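Local coordinates for hydrogenase maturation factor (Thermoanaerobacter tengcongensis, PDB 3VTH), which probably transfers the carbamoyl group of carbamoyl phosphate, with consumption of ATP, to the C-terminal cysteine of HypE during maturation of [NiFe]-hydrogenases, at residues V20-R26 and Y43-L49; P150-A154 and Q182-C186; A505-T509 and S596-F600; F601-A605 and A620-L624. Residues are numbered along the deposited sequence.

Interaction 1. Residues V20-R26 and Y43-L49. With PO4 (phosphate ion), chain E.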
loop_
_atom_site.group_PDB
_atom_site.type_symbol
_atom_site.label_atom_id
_atom_site.label_comp_id
_atom_site.label_asym_id
_atom_site.label_seq_id
_atom_site.Cartn_x
_atom_site.Cartn_y
_atom_site.Cartn_z
ATOM N N VAL A 20 -8.678 9.795 16.228
ATOM C CA VAL A 20 -8.660 10.513 17.501
ATOM C C VAL A 20 -8.842 9.558 18.692
ATOM O O VAL A 20 -9.025 10.012 19.828
ATOM C CB VAL A 20 -9.712 11.643 17.513
ATOM C CG1 VAL A 20 -9.410 12.687 16.421
ATOM C CG2 VAL A 20 -11.136 11.072 17.319
ATOM N N GLN A 21 -8.817 8.252 18.424
ATOM C CA GLN A 21 -8.929 7.233 19.486
ATOM C C GLN A 21 -7.718 6.319 19.385
ATOM O O GLN A 21 -7.174 6.135 18.287
ATOM C CB GLN A 21 -10.200 6.392 19.339
ATOM C CG GLN A 21 -11.496 7.206 19.368
ATOM C CD GLN A 21 -12.727 6.339 19.288
ATOM O OE1 GLN A 21 -12.642 5.127 19.057
ATOM N NE2 GLN A 21 -13.897 6.957 19.466
ATOM N N GLY A 22 -7.288 5.775 20.523
ATOM C CA GLY A 22 -6.071 4.981 20.594
ATOM C C GLY A 22 -4.796 5.775 20.413
ATOM O O GLY A 22 -3.751 5.223 20.004
ATOM N N VAL A 23 -4.862 7.061 20.731
ATOM C CA VAL A 23 -3.729 7.964 20.523
ATOM C C VAL A 23 -3.372 8.651 21.840
ATOM O O VAL A 23 -2.529 9.541 21.882
ATOM C CB VAL A 23 -4.007 9.004 19.379
ATOM C CG1 VAL A 23 -4.393 8.287 18.078
ATOM C CG2 VAL A 23 -5.142 9.992 19.759
ATOM N N GLY A 24 -4.008 8.226 22.926
ATOM C CA GLY A 24 -3.834 8.908 24.215
ATOM C C GLY A 24 -4.503 10.271 24.263
ATOM O O GLY A 24 -4.062 11.164 25.000
ATOM N N PHE A 25 -5.589 10.430 23.510
ATOM C CA PHE A 25 -6.335 11.682 23.547
ATOM C C PHE A 25 -7.065 11.918 24.879
ATOM O O PHE A 25 -7.136 13.046 25.355
ATOM C CB PHE A 25 -7.304 11.776 22.372
ATOM C CG PHE A 25 -7.213 13.069 21.603
ATOM C CD1 PHE A 25 -7.181 13.056 20.208
ATOM C CD2 PHE A 25 -7.170 14.300 22.268
ATOM C CE1 PHE A 25 -7.118 14.255 19.473
ATOM C CE2 PHE A 25 -7.109 15.511 21.549
ATOM C CZ PHE A 25 -7.081 15.488 20.154
ATOM N N ARG A 26 -7.605 10.865 25.479
ATOM C CA ARG A 26 -8.273 11.004 26.776
ATOM C C ARG A 26 -7.313 11.466 27.878
ATOM O O ARG A 26 -7.588 12.479 28.512
ATOM C CB ARG A 26 -9.074 9.748 27.150
ATOM C CG ARG A 26 -10.358 9.603 26.299
ATOM C CD ARG A 26 -11.006 8.250 26.467
ATOM N NE ARG A 26 -10.214 7.180 25.833
ATOM C CZ ARG A 26 -10.528 5.885 25.867
ATOM N NH1 ARG A 26 -11.632 5.469 26.502
ATOM N NH2 ARG A 26 -9.742 4.999 25.247
ATOM N N TYR A 43 -14.685 11.523 26.999
ATOM C CA TYR A 43 -14.871 10.115 26.700
ATOM C C TYR A 43 -14.823 9.861 25.198
ATOM O O TYR A 43 -15.084 10.761 24.397
ATOM C CB TYR A 43 -16.182 9.564 27.304
ATOM C CG TYR A 43 -17.473 10.225 26.833
ATOM C CD1 TYR A 43 -18.059 11.256 27.569
ATOM C CD2 TYR A 43 -18.120 9.796 25.674
ATOM C CE1 TYR A 43 -19.265 11.852 27.152
ATOM C CE2 TYR A 43 -19.315 10.396 25.235
ATOM C CZ TYR A 43 -19.875 11.420 25.989
ATOM O OH TYR A 43 -21.033 12.005 25.575
ATOM N N ASN A 44 -14.481 8.629 24.842
ATOM C CA ASN A 44 -14.571 8.158 23.475
ATOM C C ASN A 44 -16.009 7.831 23.152
ATOM O O ASN A 44 -16.680 7.145 23.924
ATOM C CB ASN A 44 -13.727 6.893 23.296
ATOM C CG ASN A 44 -12.260 7.195 23.082
ATOM O OD1 ASN A 44 -11.462 6.288 22.860
ATOM N ND2 ASN A 44 -11.894 8.484 23.149
ATOM N N ASN A 45 -16.510 8.328 22.029
ATOM C CA ASN A 45 -17.848 7.917 21.608
ATOM C C ASN A 45 -17.741 7.262 20.240
ATOM O O ASN A 45 -16.637 7.048 19.766
ATOM C CB ASN A 45 -18.874 9.061 21.692
ATOM C CG ASN A 45 -18.622 10.174 20.691
ATOM O OD1 ASN A 45 -17.777 10.060 19.800
ATOM N ND2 ASN A 45 -19.382 11.256 20.823
ATOM N N SER A 46 -18.858 6.912 19.611
ATOM C CA SER A 46 -18.744 6.157 18.385
ATOM C C SER A 46 -18.331 7.018 17.178
ATOM O O SER A 46 -18.062 6.483 16.120
ATOM C CB SER A 46 -19.984 5.287 18.116
ATOM O OG SER A 46 -21.186 6.032 18.221
ATOM N N SER A 47 -18.240 8.332 17.354
ATOM C CA SER A 47 -17.908 9.205 16.238
ATOM C C SER A 47 -16.568 9.914 16.415
ATOM O O SER A 47 -16.094 10.611 15.506
ATOM C CB SER A 47 -19.071 10.175 15.920
ATOM O OG SER A 47 -19.126 11.193 16.893
ATOM N N GLY A 48 -15.945 9.698 17.570
ATOM C CA GLY A 48 -14.650 10.259 17.862
ATOM C C GLY A 48 -14.408 10.535 19.334
ATOM O O GLY A 48 -14.458 9.628 20.181
ATOM N N LEU A 49 -14.137 11.800 19.631
ATOM C CA LEU A 49 -13.848 12.217 20.987
ATOM C C LEU A 49 -14.850 13.283 21.394
ATOM O O LEU A 49 -15.137 14.200 20.621
ATOM C CB LEU A 49 -12.402 12.719 21.101
ATOM C CG LEU A 49 -11.953 13.086 22.521
ATOM C CD1 LEU A 49 -11.598 11.843 23.331
ATOM C CD2 LEU A 49 -10.797 14.050 22.461
HETATM P P PO4 E . -7.311 7.201 23.582
HETATM O O1 PO4 E . -6.023 6.430 23.677
HETATM O O2 PO4 E . -7.186 8.310 22.568
HETATM O O3 PO4 E . -8.391 6.265 23.117
HETATM O O4 PO4 E . -7.656 7.794 24.934
HETATM O O HOH W 1 -14.150 6.867 27.275
#

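Interaction 2. Residues P150-A154 and Q182-C186. With ZN (zinc ion), chain D.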
loop_
_atom_site.group_PDB
_atom_site.type_symbol
_atom_site.label_atom_id
_atom_site.label_comp_id
_atom_site.label_asym_id
_atom_site.label_seq_id
_atom_site.Cartn_x
_atom_site.Cartn_y
_atom_site.Cartn_z
ATOM N N PRO A 150 -16.284 2.131 20.187
ATOM C CA PRO A 150 -15.212 3.056 20.538
ATOM C C PRO A 150 -14.009 2.304 21.092
ATOM O O PRO A 150 -14.177 1.321 21.834
ATOM C CB PRO A 150 -15.829 3.924 21.638
ATOM C CG PRO A 150 -17.276 3.833 21.457
ATOM C CD PRO A 150 -17.539 2.458 20.887
ATOM N N TYR A 151 -12.817 2.759 20.718
ATOM C CA TYR A 151 -11.574 2.119 21.153
ATOM C C TYR A 151 -11.484 2.095 22.682
ATOM O O TYR A 151 -11.657 3.119 23.339
ATOM C CB TYR A 151 -10.370 2.838 20.546
ATOM C CG TYR A 151 -9.017 2.364 21.041
ATOM C CD1 TYR A 151 -8.351 3.049 22.056
ATOM C CD2 TYR A 151 -8.401 1.244 20.483
ATOM C CE1 TYR A 151 -7.096 2.627 22.514
ATOM C CE2 TYR A 151 -7.139 0.815 20.920
ATOM C CZ TYR A 151 -6.497 1.517 21.929
ATOM O OH TYR A 151 -5.258 1.117 22.368
ATOM N N ASP A 152 -11.265 0.898 23.227
ATOM C CA ASP A 152 -11.007 0.674 24.640
ATOM C C ASP A 152 -10.349 -0.697 24.726
ATOM O O ASP A 152 -10.535 -1.513 23.844
ATOM C CB ASP A 152 -12.318 0.629 25.439
ATOM C CG ASP A 152 -12.760 1.998 25.916
ATOM O OD1 ASP A 152 -11.923 2.761 26.451
ATOM O OD2 ASP A 152 -13.953 2.306 25.759
ATOM N N ARG A 153 -9.618 -0.959 25.804
ATOM C CA ARG A 153 -8.958 -2.258 25.994
ATOM C C ARG A 153 -9.911 -3.445 25.798
ATOM O O ARG A 153 -9.537 -4.448 25.191
ATOM C CB ARG A 153 -8.334 -2.337 27.398
ATOM C CG ARG A 153 -7.313 -3.494 27.590
ATOM C CD ARG A 153 -6.982 -3.570 29.080
ATOM N NE ARG A 153 -5.938 -4.531 29.431
ATOM C CZ ARG A 153 -4.644 -4.230 29.557
ATOM N NH1 ARG A 153 -4.202 -2.994 29.298
ATOM N NH2 ARG A 153 -3.783 -5.168 29.929
ATOM N N ALA A 154 -11.131 -3.328 26.331
ATOM C CA ALA A 154 -12.136 -4.383 26.259
ATOM C C ALA A 154 -12.553 -4.731 24.824
ATOM O O ALA A 154 -13.132 -5.793 24.591
ATOM C CB ALA A 154 -13.387 -4.005 27.102
ATOM N N GLN A 182 -4.641 2.484 27.148
ATOM C CA GLN A 182 -5.487 1.299 26.959
ATOM C C GLN A 182 -4.724 -0.028 26.812
ATOM O O GLN A 182 -5.185 -1.033 27.330
ATOM C CB GLN A 182 -6.487 1.489 25.803
ATOM C CG GLN A 182 -7.564 2.557 26.088
ATOM C CD GLN A 182 -8.310 2.290 27.387
ATOM O OE1 GLN A 182 -8.889 1.211 27.591
ATOM N NE2 GLN A 182 -8.289 3.270 28.277
ATOM N N PRO A 183 -3.567 -0.039 26.120
ATOM C CA PRO A 183 -2.861 -1.313 25.992
ATOM C C PRO A 183 -1.817 -1.642 27.084
ATOM O O PRO A 183 -1.079 -2.612 26.935
ATOM C CB PRO A 183 -2.157 -1.179 24.650
ATOM C CG PRO A 183 -1.884 0.284 24.504
ATOM C CD PRO A 183 -2.964 1.016 25.281
ATOM N N VAL A 184 -1.756 -0.866 28.162
ATOM C CA VAL A 184 -0.708 -1.059 29.185
ATOM C C VAL A 184 -0.620 -2.510 29.720
ATOM O O VAL A 184 -1.623 -3.114 30.131
ATOM C CB VAL A 184 -0.849 -0.046 30.368
ATOM C CG1 VAL A 184 -2.154 -0.258 31.132
ATOM C CG2 VAL A 184 0.349 -0.142 31.320
ATOM N N ALA A 185 0.590 -3.055 29.702
ATOM C CA ALA A 185 0.848 -4.406 30.196
ATOM C C ALA A 185 2.327 -4.535 30.494
ATOM O O ALA A 185 3.102 -3.617 30.186
ATOM C CB ALA A 185 0.418 -5.452 29.150
ATOM N N CYS A 186 2.718 -5.679 31.061
ATOM C CA CYS A 186 4.103 -5.914 31.469
ATOM C C CYS A 186 4.412 -7.408 31.431
ATOM O O CYS A 186 3.578 -8.199 30.990
ATOM C CB CYS A 186 4.335 -5.358 32.880
ATOM S SG CYS A 186 3.555 -6.328 34.225
HETATM ZN ZN ZN D . 1.378 -5.578 34.360
#

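Interaction 3. Residues A505-T509 and S596-F600. With FE (Fe (III) ion), chain I; AP2 (phosphomethylphosphonic acid adenosyl ester), chain H.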
loop_
_atom_site.group_PDB
_atom_site.type_symbol
_atom_site.label_atom_id
_atom_site.label_comp_id
_atom_site.label_asym_id
_atom_site.label_seq_id
_atom_site.Cartn_x
_atom_site.Cartn_y
_atom_site.Cartn_z
ATOM N N ALA A 505 -2.940 6.657 -18.859
ATOM C CA ALA A 505 -3.130 5.435 -18.113
ATOM C C ALA A 505 -2.323 4.331 -18.795
ATOM O O ALA A 505 -2.719 3.803 -19.844
ATOM C CB ALA A 505 -4.596 5.086 -18.060
ATOM N N TYR A 506 -1.172 4.011 -18.216
ATOM C CA TYR A 506 -0.268 3.024 -18.822
ATOM C C TYR A 506 -0.181 1.841 -17.865
ATOM O O TYR A 506 0.148 2.012 -16.698
ATOM C CB TYR A 506 1.133 3.617 -19.074
ATOM C CG TYR A 506 1.246 4.610 -20.227
ATOM C CD1 TYR A 506 0.163 4.854 -21.090
ATOM C CD2 TYR A 506 2.456 5.258 -20.486
ATOM C CE1 TYR A 506 0.277 5.718 -22.184
ATOM C CE2 TYR A 506 2.589 6.140 -21.567
ATOM C CZ TYR A 506 1.489 6.367 -22.407
ATOM O OH TYR A 506 1.612 7.231 -23.464
ATOM N N ASP A 507 -0.510 0.651 -18.346
ATOM C CA ASP A 507 -0.392 -0.569 -17.524
ATOM C C ASP A 507 -0.301 -1.818 -18.393
ATOM O O ASP A 507 -0.056 -1.706 -19.597
ATOM C CB ASP A 507 -1.491 -0.674 -16.432
ATOM C CG ASP A 507 -2.910 -0.861 -16.980
ATOM O OD1 ASP A 507 -3.129 -1.097 -18.201
ATOM O OD2 ASP A 507 -3.850 -0.769 -16.154
ATOM N N GLY A 508 -0.464 -2.998 -17.785
ATOM C CA GLY A 508 -0.386 -4.267 -18.516
ATOM C C GLY A 508 -1.667 -4.690 -19.228
ATOM O O GLY A 508 -1.679 -4.921 -20.452
ATOM N N THR A 509 -2.753 -4.844 -18.470
ATOM C CA THR A 509 -4.008 -5.296 -19.054
ATOM C C THR A 509 -5.184 -4.733 -18.300
ATOM O O THR A 509 -5.288 -4.880 -17.090
ATOM C CB THR A 509 -4.183 -6.845 -19.006
ATOM O OG1 THR A 509 -3.951 -7.309 -17.666
ATOM C CG2 THR A 509 -3.218 -7.539 -19.929
ATOM N N SER A 596 -1.082 -1.853 -25.009
ATOM C CA SER A 596 -0.618 -2.077 -23.640
ATOM C C SER A 596 0.837 -1.678 -23.474
ATOM O O SER A 596 1.702 -2.187 -24.175
ATOM C CB SER A 596 -0.785 -3.556 -23.270
ATOM O OG SER A 596 -0.056 -3.886 -22.088
ATOM N N MET A 597 1.098 -0.790 -22.515
ATOM C CA MET A 597 2.477 -0.394 -22.203
ATOM C C MET A 597 3.246 -1.552 -21.574
ATOM O O MET A 597 4.430 -1.752 -21.845
ATOM C CB MET A 597 2.503 0.860 -21.309
ATOM C CG MET A 597 3.919 1.491 -21.129
ATOM S SD MET A 597 4.757 1.874 -22.688
ATOM C CE MET A 597 3.588 3.016 -23.457
ATOM N N GLY A 598 2.562 -2.344 -20.754
ATOM C CA GLY A 598 3.188 -3.544 -20.158
ATOM C C GLY A 598 3.672 -4.556 -21.192
ATOM O O GLY A 598 4.803 -5.059 -21.104
ATOM N N ARG A 599 2.825 -4.860 -22.174
ATOM C CA ARG A 599 3.203 -5.799 -23.222
ATOM C C ARG A 599 4.277 -5.204 -24.125
ATOM O O ARG A 599 5.150 -5.930 -24.612
ATOM C CB ARG A 599 1.988 -6.257 -24.064
ATOM C CG ARG A 599 0.847 -6.980 -23.284
ATOM C CD ARG A 599 1.225 -8.327 -22.627
ATOM N NE ARG A 599 2.139 -8.135 -21.501
ATOM C CZ ARG A 599 1.767 -7.848 -20.251
ATOM N NH1 ARG A 599 0.478 -7.743 -19.927
ATOM N NH2 ARG A 599 2.693 -7.663 -19.320
ATOM N N PHE A 600 4.200 -3.893 -24.368
ATOM C CA PHE A 600 5.256 -3.190 -25.128
ATOM C C PHE A 600 6.614 -3.418 -24.446
ATOM O O PHE A 600 7.591 -3.848 -25.098
ATOM C CB PHE A 600 4.925 -1.687 -25.263
ATOM C CG PHE A 600 5.673 -0.949 -26.364
ATOM C CD1 PHE A 600 6.603 -1.583 -27.194
ATOM C CD2 PHE A 600 5.468 0.429 -26.527
ATOM C CE1 PHE A 600 7.289 -0.869 -28.203
ATOM C CE2 PHE A 600 6.158 1.150 -27.525
ATOM C CZ PHE A 600 7.075 0.494 -28.363
HETATM FE FE FE I . -4.250 -1.475 -14.204
HETATM P PB AP2 H . -3.153 -4.451 -14.947
HETATM O O1B AP2 H . -2.035 -4.391 -15.959
HETATM O O2B AP2 H . -4.097 -3.288 -14.924
HETATM O O3B AP2 H . -3.813 -5.806 -14.916
HETATM C C3A AP2 H . -2.254 -4.375 -13.374
HETATM P PA AP2 H . -1.420 -2.797 -13.036
HETATM O O1A AP2 H . -1.010 -3.000 -11.584
HETATM O O2A AP2 H . -2.171 -1.549 -13.430
HETATM O "O5'" AP2 H . -0.111 -2.818 -13.988
HETATM C "C5'" AP2 H . 0.918 -3.749 -13.673
HETATM C "C4'" AP2 H . 1.797 -3.804 -14.902
HETATM O "O4'" AP2 H . 2.573 -2.608 -14.990
HETATM C "C3'" AP2 H . 2.810 -4.929 -14.844
HETATM O "O3'" AP2 H . 2.204 -6.180 -15.188
HETATM C "C2'" AP2 H . 3.820 -4.431 -15.859
HETATM O "O2'" AP2 H . 3.319 -4.791 -17.152
HETATM C "C1'" AP2 H . 3.803 -2.909 -15.662
HETATM N N9 AP2 H . 5.004 -2.559 -14.850
HETATM C C8 AP2 H . 5.278 -2.923 -13.572
HETATM N N7 AP2 H . 6.494 -2.467 -13.168
HETATM C C5 AP2 H . 7.027 -1.788 -14.203
HETATM C C6 AP2 H . 8.290 -1.052 -14.463
HETATM N N6 AP2 H . 9.247 -0.935 -13.508
HETATM N N1 AP2 H . 8.451 -0.503 -15.698
HETATM C C2 AP2 H . 7.507 -0.585 -16.660
HETATM N N3 AP2 H . 6.344 -1.251 -16.494
HETATM C C4 AP2 H . 6.055 -1.859 -15.309
#

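Interaction 4. Residues F601-A605 and A620-L624. With AP2 (phosphomethylphosphonic acid adenosyl ester), chain H.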
loop_
_atom_site.group_PDB
_atom_site.type_symbol
_atom_site.label_atom_id
_atom_site.label_comp_id
_atom_site.label_asym_id
_atom_site.label_seq_id
_atom_site.Cartn_x
_atom_site.Cartn_y
_atom_site.Cartn_z
ATOM N N PHE A 601 6.673 -3.168 -23.137
ATOM C CA PHE A 601 7.883 -3.458 -22.360
ATOM C C PHE A 601 8.316 -4.919 -22.487
ATOM O O PHE A 601 9.498 -5.186 -22.711
ATOM C CB PHE A 601 7.707 -3.088 -20.876
ATOM C CG PHE A 601 8.164 -1.691 -20.551
ATOM C CD1 PHE A 601 9.302 -1.486 -19.766
ATOM C CD2 PHE A 601 7.458 -0.581 -21.026
ATOM C CE1 PHE A 601 9.733 -0.181 -19.453
ATOM C CE2 PHE A 601 7.880 0.726 -20.716
ATOM C CZ PHE A 601 9.027 0.922 -19.939
ATOM N N ASP A 602 7.368 -5.855 -22.374
ATOM C CA ASP A 602 7.715 -7.290 -22.488
ATOM C C ASP A 602 8.275 -7.636 -23.873
ATOM O O ASP A 602 9.223 -8.419 -23.987
ATOM C CB ASP A 602 6.517 -8.190 -22.180
ATOM C CG ASP A 602 6.172 -8.229 -20.690
ATOM O OD1 ASP A 602 6.971 -7.737 -19.859
ATOM O OD2 ASP A 602 5.079 -8.743 -20.365
ATOM N N ALA A 603 7.686 -7.049 -24.918
ATOM C CA ALA A 603 8.175 -7.250 -26.295
ATOM C C ALA A 603 9.636 -6.793 -26.464
ATOM O O ALA A 603 10.467 -7.488 -27.080
ATOM C CB ALA A 603 7.257 -6.532 -27.304
ATOM N N VAL A 604 9.948 -5.609 -25.941
ATOM C CA VAL A 604 11.327 -5.094 -25.956
ATOM C C VAL A 604 12.274 -6.011 -25.192
ATOM O O VAL A 604 13.348 -6.359 -25.701
ATOM C CB VAL A 604 11.422 -3.660 -25.365
ATOM C CG1 VAL A 604 12.894 -3.202 -25.259
ATOM C CG2 VAL A 604 10.593 -2.688 -26.209
ATOM N N ALA A 605 11.885 -6.411 -23.982
ATOM C CA ALA A 605 12.767 -7.248 -23.148
ATOM C C ALA A 605 13.119 -8.577 -23.850
ATOM O O ALA A 605 14.281 -9.010 -23.834
ATOM C CB ALA A 605 12.152 -7.503 -21.780
ATOM N N ALA A 620 9.907 -8.763 -16.351
ATOM C CA ALA A 620 10.733 -8.345 -17.480
ATOM C C ALA A 620 10.784 -6.819 -17.558
ATOM O O ALA A 620 11.818 -6.253 -17.851
ATOM C CB ALA A 620 10.209 -8.945 -18.794
ATOM N N ALA A 621 9.685 -6.150 -17.237
ATOM C CA ALA A 621 9.709 -4.676 -17.270
ATOM C C ALA A 621 10.611 -4.078 -16.178
ATOM O O ALA A 621 11.310 -3.092 -16.411
ATOM C CB ALA A 621 8.291 -4.099 -17.223
ATOM N N MET A 622 10.616 -4.705 -15.006
ATOM C CA MET A 622 11.491 -4.313 -13.907
ATOM C C MET A 622 12.963 -4.500 -14.254
ATOM O O MET A 622 13.790 -3.650 -13.946
ATOM C CB MET A 622 11.134 -5.110 -12.636
ATOM C CG MET A 622 9.735 -4.760 -12.104
ATOM S SD MET A 622 9.185 -5.889 -10.793
ATOM C CE MET A 622 10.262 -5.351 -9.464
ATOM N N GLU A 623 13.289 -5.612 -14.905
ATOM C CA GLU A 623 14.684 -5.865 -15.258
ATOM C C GLU A 623 15.171 -4.886 -16.325
ATOM O O GLU A 623 16.291 -4.390 -16.248
ATOM C CB GLU A 623 14.885 -7.313 -15.693
ATOM C CG GLU A 623 14.653 -8.316 -14.541
ATOM C CD GLU A 623 14.976 -9.749 -14.929
ATOM O OE1 GLU A 623 15.572 -9.966 -16.016
ATOM O OE2 GLU A 623 14.647 -10.660 -14.143
ATOM N N LEU A 624 14.304 -4.592 -17.290
ATOM C CA LEU A 624 14.600 -3.635 -18.349
ATOM C C LEU A 624 14.903 -2.245 -17.781
ATOM O O LEU A 624 15.883 -1.602 -18.180
ATOM C CB LEU A 624 13.442 -3.600 -19.361
ATOM C CG LEU A 624 13.615 -2.883 -20.700
ATOM C CD1 LEU A 624 14.802 -3.444 -21.496
ATOM C CD2 LEU A 624 12.312 -2.964 -21.511
HETATM P PB AP2 H . -3.153 -4.451 -14.947
HETATM O O1B AP2 H . -2.035 -4.391 -15.959
HETATM O O2B AP2 H . -4.097 -3.288 -14.924
HETATM O O3B AP2 H . -3.813 -5.806 -14.916
HETATM C C3A AP2 H . -2.254 -4.375 -13.374
HETATM P PA AP2 H . -1.420 -2.797 -13.036
HETATM O O1A AP2 H . -1.010 -3.000 -11.584
HETATM O O2A AP2 H . -2.171 -1.549 -13.430
HETATM O "O5'" AP2 H . -0.111 -2.818 -13.988
HETATM C "C5'" AP2 H . 0.918 -3.749 -13.673
HETATM C "C4'" AP2 H . 1.797 -3.804 -14.902
HETATM O "O4'" AP2 H . 2.573 -2.608 -14.990
HETATM C "C3'" AP2 H . 2.810 -4.929 -14.844
HETATM O "O3'" AP2 H . 2.204 -6.180 -15.188
HETATM C "C2'" AP2 H . 3.820 -4.431 -15.859
HETATM O "O2'" AP2 H . 3.319 -4.791 -17.152
HETATM C "C1'" AP2 H . 3.803 -2.909 -15.662
HETATM N N9 AP2 H . 5.004 -2.559 -14.850
HETATM C C8 AP2 H . 5.278 -2.923 -13.572
HETATM N N7 AP2 H . 6.494 -2.467 -13.168
HETATM C C5 AP2 H . 7.027 -1.788 -14.203
HETATM C C6 AP2 H . 8.290 -1.052 -14.463
HETATM N N6 AP2 H . 9.247 -0.935 -13.508
HETATM N N1 AP2 H . 8.451 -0.503 -15.698
HETATM C C2 AP2 H . 7.507 -0.585 -16.660
HETATM N N3 AP2 H . 6.344 -1.251 -16.494
HETATM C C4 AP2 H . 6.055 -1.859 -15.309
HETATM O O HOH W 2 7.256 -9.283 -17.546
#

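Interaction 1. Residues V20-R26 and Y43-L49
The phosphate ion is held by charge and by backbone amides. Arg26 gives it two side-chain hydrogen bonds, NE to O4 at 2.8 Å and NH2 to O3 at 2.8 Å. Five successive amides close round it: Gly22 N to O3 at 2.9 Å, Val23 N to O2 at 3.2 Å, Gly24 N to O1 at 2.8 Å, Phe25 N to O2 at 2.8 Å and Arg26 N to O4 at 3.1 Å. Gly22 and Gly24 have positive phi, which favours glycine and lets the loop curl. Gly24 is also the N-cap of helix 25-35. The other Arg26 nitrogen, NH1, forms a salt bridge with Asp152. It also shares a water with the backbone N of Asn44, 3.0 Å from each. The Asn44 side chain lies over one face of the guanidinium. Gln21 NE2 donates to Gly48 O at 2.8 Å and, weakly, to Asn45 O at 2.8 Å, so it ties the loop to the hairpin turn. Inside that turn Asn45 OD1 accepts from Ser47 N at 3.0 Å, an Asx turn. Below the polar layer Leu49 CD2 sits over the Phe25 ring in a CH-pi contact, 4.0 Å from the centroid. Val20 CG2 packs on Gly48 CA at 3.6 Å. The amide-lined phosphate loop is as in the active site of acylphosphatases, for which Arg26 and Asn44 are the predicted catalytic residues.

Interaction 2. Residues P150-A154 and Q182-C186
Neither segment holds a strand. Residues 150-152 are extended and pass into a 3-10 segment from Arg153, while 182-186 turns at Gln182-Pro183 and is extended from Val184 on. Their touching parts run in nearly the same direction, 27° apart. The backbones come closest at Arg153 and Gln182, whose CA atoms are 5.1 Å apart. A cis peptide precedes Pro150. Gln182 reaches back to the 3-10 segment: its OE1 accepts from the backbone N of Arg153 at 2.9 Å, while its NE2 is bonded to Tyr171. The Arg153 side chain extends along 182-186. Its NH1 donates to Val184 O at 2.7 Å and to Gln182 O at 2.9 Å. Its NH2 donates to Val184 O at 3.0 Å and also reaches Phe161 O. Tyr151 lies against the start of the second segment, with CE1 3.5 Å from Gln182 CB and OH 3.7 Å from Pro183 CD. Asp152 turns to the acylphosphatase domain, with a salt bridge to Arg26, a predicted active-site residue, and a hydrogen bond to Ser98. At the far end Cys186 SG binds zinc at 2.3 Å, with Cys164, Cys167 and Cys189 completing the four-cysteine HypF finger. A cationic guanidinium thus meets carbonyl oxygens, not a carboxylate, across this contact. It satisfies two backbone acceptors in the chain that leads to the zinc ligand.

Interaction 3. Residues A505-T509 and S596-F600
Ser596 is the N-cap of helix 597-607. Its OG accepts from Arg599 N at 3.0 Å and donates to Gly508 O at 2.5 Å, so one hydroxyl caps the helix and joins it to the chain at Gly508, where it turns a corner. Met597 points at 505-509. Its CE lies over the Tyr506 ring, 4.0 Å from the centroid, a CH-pi contact, and its SD adds a Met-aromatic contact at 5.1 Å from the same centroid. Tyr506 OH is bonded to Thr681. Gly598 N donates to Asp507 O at 2.9 Å. The CA atoms of Gly598 and Gly508 are 4.0 Å apart, and a CB on Gly598 would clash with Gly508 CA and with AP2 O2'. A CB on Gly508 would clash with AP2 O1B. Arg599 brings NH1 to 3.7 Å from Thr509 CG2, but its NH2 pairs with Asp602. Segment 505-509 also holds the metal and the nucleotide analogue. Asp507 OD2 binds iron at 2.1 Å, with His483, His487 and Asp734, and its OD1 is hydrogen-bonded to His484. AP2 O2B and O2A bind the iron at 2.0 and 2.2 Å. Thr509 N donates to AP2 O1B at 2.7 Å, and Thr509 OG1 to AP2 O3B at 3.1 Å. Backbone amides and a metal thus share the phosphate charge in this Kae1-like site, and the two glycines leave room for nucleotide and helix.

Interaction 4. Residues F601-A605 and A620-L624
This contact forms part of the adenine pocket of the Kae1-like domain. Phe601 turns a ring face to the base, with CE1 3.6 Å from AP2 C2. Ala621 comes in from the other helix, its CB 3.5 Å from AP2 N3. The same two residues meet each other, Phe601 CD1 to Ala621 CB at 3.8 Å. The segments 601-605 and 620-624 of helices 597-607 and 619-626 cross at 64°, with axes 8.9 Å apart. The domain belongs to the actin-like ATPase clan, and this helix pair supplies base-contacting residues. Leu624 CD2 fits between Phe601 CD1 and Val604 CG1, 3.8 Å from each. Ala605 CB touches Ala620 CB at 3.8 Å. The polar link is indirect. A water donates to Asp602 OD1 at 2.8 Å and accepts from Ala620 N at 3.0 Å. Asp602 OD2 is engaged by Arg599 in a salt bridge. Phe673 and His674 meet the Phe601 ring edge-to-face.

Overall arrangement
From the N terminus, interaction 1 closes the first loop, spanning helix 25-35 and strand 39-45 of the acylphosphatase domain. Interaction 2 then closes a loop through helix 165-171 in the zinc-finger region. It touches interaction 1 through Asp152 and Tyr151, so the fingers are joined to the phosphate loop. Interaction 3 spans 86 residues and brings helix 597-607 back to strand 501-507. Interaction 4 follows at once on the same helix and closes a short loop to helix 619-626. All four are in series; none nest or cross. Interactions 3 and 4 share AP2, with centres about 11 Å apart, while the centres of interactions 1 and 3 are about 45 Å apart.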